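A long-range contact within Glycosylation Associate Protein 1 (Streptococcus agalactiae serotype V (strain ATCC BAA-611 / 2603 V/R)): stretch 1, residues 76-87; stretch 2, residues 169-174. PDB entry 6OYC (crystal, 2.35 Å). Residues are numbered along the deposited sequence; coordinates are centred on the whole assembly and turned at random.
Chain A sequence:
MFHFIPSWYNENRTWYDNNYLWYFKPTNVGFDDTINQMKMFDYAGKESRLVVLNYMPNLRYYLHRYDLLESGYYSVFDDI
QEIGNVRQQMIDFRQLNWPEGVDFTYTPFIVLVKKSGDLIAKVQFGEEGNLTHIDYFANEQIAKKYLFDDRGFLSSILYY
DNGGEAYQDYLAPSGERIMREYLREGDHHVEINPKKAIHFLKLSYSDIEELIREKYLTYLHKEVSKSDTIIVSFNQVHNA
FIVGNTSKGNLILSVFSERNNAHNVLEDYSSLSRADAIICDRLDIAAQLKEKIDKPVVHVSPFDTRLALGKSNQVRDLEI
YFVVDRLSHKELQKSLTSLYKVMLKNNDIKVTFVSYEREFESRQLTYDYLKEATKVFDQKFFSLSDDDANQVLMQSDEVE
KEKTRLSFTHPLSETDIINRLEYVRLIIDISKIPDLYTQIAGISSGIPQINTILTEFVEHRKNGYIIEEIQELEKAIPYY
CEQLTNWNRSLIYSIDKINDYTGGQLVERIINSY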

# COMPACT_ATOMS: atom_id res chain seq x y z
N VAL A 76 6.11 -7.92 17.06
CA VAL A 76 6.33 -7.45 18.42
C VAL A 76 5.03 -7.51 19.23
O VAL A 76 5.00 -8.00 20.36
CB VAL A 76 6.92 -6.02 18.39
CG1 VAL A 76 6.77 -5.35 19.71
CG2 VAL A 76 8.37 -6.04 17.95
N PHE A 77 3.94 -7.02 18.65
CA PHE A 77 2.70 -6.94 19.42
C PHE A 77 2.08 -8.31 19.64
O PHE A 77 1.49 -8.55 20.70
CB PHE A 77 1.69 -6.00 18.74
CG PHE A 77 1.91 -4.56 19.11
CD1 PHE A 77 2.97 -3.84 18.55
CD2 PHE A 77 1.09 -3.93 20.04
CE1 PHE A 77 3.18 -2.52 18.87
CE2 PHE A 77 1.29 -2.60 20.37
CZ PHE A 77 2.35 -1.90 19.79
N ASP A 78 2.19 -9.22 18.67
CA ASP A 78 1.81 -10.62 18.88
C ASP A 78 2.53 -11.20 20.10
O ASP A 78 1.92 -11.88 20.94
CB ASP A 78 2.12 -11.44 17.63
CG ASP A 78 1.02 -11.35 16.56
OD1 ASP A 78 0.21 -10.40 16.53
OD2 ASP A 78 0.98 -12.26 15.71
N ASP A 79 3.83 -10.96 20.19
CA ASP A 79 4.64 -11.39 21.33
C ASP A 79 4.12 -10.78 22.64
O ASP A 79 3.81 -11.49 23.59
CB ASP A 79 6.09 -10.97 21.07
CG ASP A 79 7.07 -11.50 22.09
OD1 ASP A 79 6.67 -12.01 23.16
OD2 ASP A 79 8.29 -11.39 21.82
N ILE A 80 4.04 -9.45 22.68
CA ILE A 80 3.48 -8.77 23.85
C ILE A 80 2.15 -9.39 24.26
O ILE A 80 1.94 -9.76 25.42
CB ILE A 80 3.33 -7.28 23.55
CG1 ILE A 80 4.69 -6.66 23.28
CG2 ILE A 80 2.58 -6.57 24.69
CD1 ILE A 80 4.62 -5.21 22.91
N GLN A 81 1.23 -9.51 23.30
CA GLN A 81 -0.15 -9.86 23.64
C GLN A 81 -0.35 -11.35 23.89
O GLN A 81 -1.49 -11.74 24.14
CB GLN A 81 -1.09 -9.40 22.52
CG GLN A 81 -1.24 -7.88 22.43
CD GLN A 81 -2.14 -7.48 21.29
OE1 GLN A 81 -1.66 -7.07 20.22
NE2 GLN A 81 -3.47 -7.64 21.48
N GLU A 82 0.70 -12.18 23.82
CA GLU A 82 0.63 -13.61 24.15
C GLU A 82 -0.35 -14.34 23.25
O GLU A 82 -1.14 -15.18 23.69
CB GLU A 82 0.28 -13.84 25.63
CG GLU A 82 1.36 -13.34 26.55
CD GLU A 82 0.99 -13.43 28.02
OE1 GLU A 82 -0.03 -14.07 28.37
OE2 GLU A 82 1.72 -12.83 28.83
N ILE A 83 -0.31 -14.00 21.96
CA ILE A 83 -1.28 -14.57 21.04
C ILE A 83 -0.93 -16.02 20.72
O ILE A 83 -1.79 -16.90 20.79
CB ILE A 83 -1.40 -13.66 19.80
CG1 ILE A 83 -2.23 -12.43 20.20
CG2 ILE A 83 -2.05 -14.39 18.63
CD1 ILE A 83 -1.87 -11.20 19.44
N GLY A 84 0.33 -16.31 20.42
CA GLY A 84 0.65 -17.72 20.20
C GLY A 84 -0.01 -18.26 18.95
O GLY A 84 -0.29 -17.54 17.99
N ASN A 85 -0.28 -19.55 18.95
CA ASN A 85 -0.85 -20.17 17.77
C ASN A 85 -2.36 -20.35 17.95
O ASN A 85 -2.88 -21.45 18.16
CB ASN A 85 -0.14 -21.49 17.49
CG ASN A 85 -0.76 -22.24 16.33
OD1 ASN A 85 -1.06 -21.67 15.29
ND2 ASN A 85 -0.91 -23.56 16.51
N VAL A 86 -3.07 -19.23 17.85
CA VAL A 86 -4.49 -19.18 18.15
C VAL A 86 -5.29 -19.87 17.04
O VAL A 86 -4.95 -19.76 15.86
CB VAL A 86 -4.94 -17.72 18.32
CG1 VAL A 86 -4.79 -16.95 17.01
CG2 VAL A 86 -6.37 -17.65 18.79
N ARG A 87 -6.34 -20.59 17.43
CA ARG A 87 -7.27 -21.12 16.44
C ARG A 87 -7.99 -19.97 15.73
O ARG A 87 -8.58 -19.10 16.38
CB ARG A 87 -8.28 -22.06 17.12
CG ARG A 87 -9.40 -22.54 16.19
CD ARG A 87 -10.38 -23.54 16.84
NE ARG A 87 -11.33 -22.90 17.75
CZ ARG A 87 -12.41 -22.22 17.37
NH1 ARG A 87 -12.71 -22.07 16.07
NH2 ARG A 87 -13.20 -21.68 18.30
N ASP A 169 -6.72 -0.67 25.64
CA ASP A 169 -6.38 -1.91 26.33
C ASP A 169 -6.08 -3.00 25.30
O ASP A 169 -6.94 -3.32 24.47
CB ASP A 169 -7.53 -2.34 27.24
CG ASP A 169 -7.66 -1.44 28.45
OD1 ASP A 169 -6.81 -0.53 28.57
OD2 ASP A 169 -8.58 -1.64 29.27
N TYR A 170 -4.87 -3.55 25.34
CA TYR A 170 -4.49 -4.62 24.43
C TYR A 170 -4.66 -5.95 25.14
O TYR A 170 -4.19 -6.12 26.27
CB TYR A 170 -3.05 -4.49 23.95
CG TYR A 170 -2.70 -3.25 23.15
CD1 TYR A 170 -2.57 -2.01 23.79
CD2 TYR A 170 -2.45 -3.32 21.78
CE1 TYR A 170 -2.21 -0.87 23.06
CE2 TYR A 170 -2.10 -2.19 21.04
CZ TYR A 170 -1.98 -0.96 21.69
OH TYR A 170 -1.61 0.16 20.99
N LEU A 171 -5.29 -6.90 24.46
CA LEU A 171 -5.77 -8.13 25.09
C LEU A 171 -5.05 -9.34 24.51
O LEU A 171 -4.54 -9.31 23.39
CB LEU A 171 -7.28 -8.29 24.90
CG LEU A 171 -8.19 -7.10 25.29
CD1 LEU A 171 -9.68 -7.41 25.15
CD2 LEU A 171 -7.91 -6.65 26.72
N ALA A 172 -5.00 -10.40 25.33
CA ALA A 172 -4.70 -11.75 24.86
C ALA A 172 -5.99 -12.41 24.37
O ALA A 172 -7.09 -11.92 24.66
CB ALA A 172 -4.07 -12.57 25.99
N PRO A 173 -5.89 -13.51 23.61
CA PRO A 173 -7.12 -14.16 23.11
C PRO A 173 -8.05 -14.65 24.20
O PRO A 173 -9.24 -14.86 23.94
CB PRO A 173 -6.59 -15.32 22.25
CG PRO A 173 -5.21 -14.86 21.81
CD PRO A 173 -4.67 -14.06 22.99
N SER A 174 -7.55 -14.83 25.42
CA SER A 174 -8.40 -15.13 26.56
C SER A 174 -9.26 -13.95 26.98
O SER A 174 -10.19 -14.14 27.78
CB SER A 174 -7.54 -15.53 27.76
OG SER A 174 -6.88 -14.37 28.24

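Gln 81, where the two backbones come closest, is the centre of this contact, and it has the largest covered area of any residue here. Its side chain points toward the second stretch in an extended course, with chi1 in m and chi2 in t, and this reach carries the amide to the end of the strand. There NE2 of Gln 81 donates a hydrogen bond to the carbonyl O of Leu 171, 2.8 Å away. A buried backbone carbonyl needs a donor, and glutamine supplies one without bringing in a charge. The side chain of Leu 171 points away, alternating with that of Tyr 170. The backbone of Gln 81 contributes as well: its O lies 3.3 Å from CA of Ala 172 in a CA-H...O contact, a close approach compatible with the small methyl side chain of alanine.

Tyr 170 points toward the helix and meets Phe 77, one helical turn before Gln 81. The rings pack obliquely, their planes at 40°, with CE2 of Phe 77 3.5 Å from CE2 of Tyr 170. Tyr 170 is buried, and its OH is hydrogen-bonded elsewhere in the structure, so the polar end is not left unpaired.

Beyond the strand, Pro 173 offers a compact apolar ring to the chain leaving the helix. CD of Pro 173 lies 4.0 Å from CG1 of Ile 83, and CB of Pro 173 lies 4.2 Å from CG2 of Val 86.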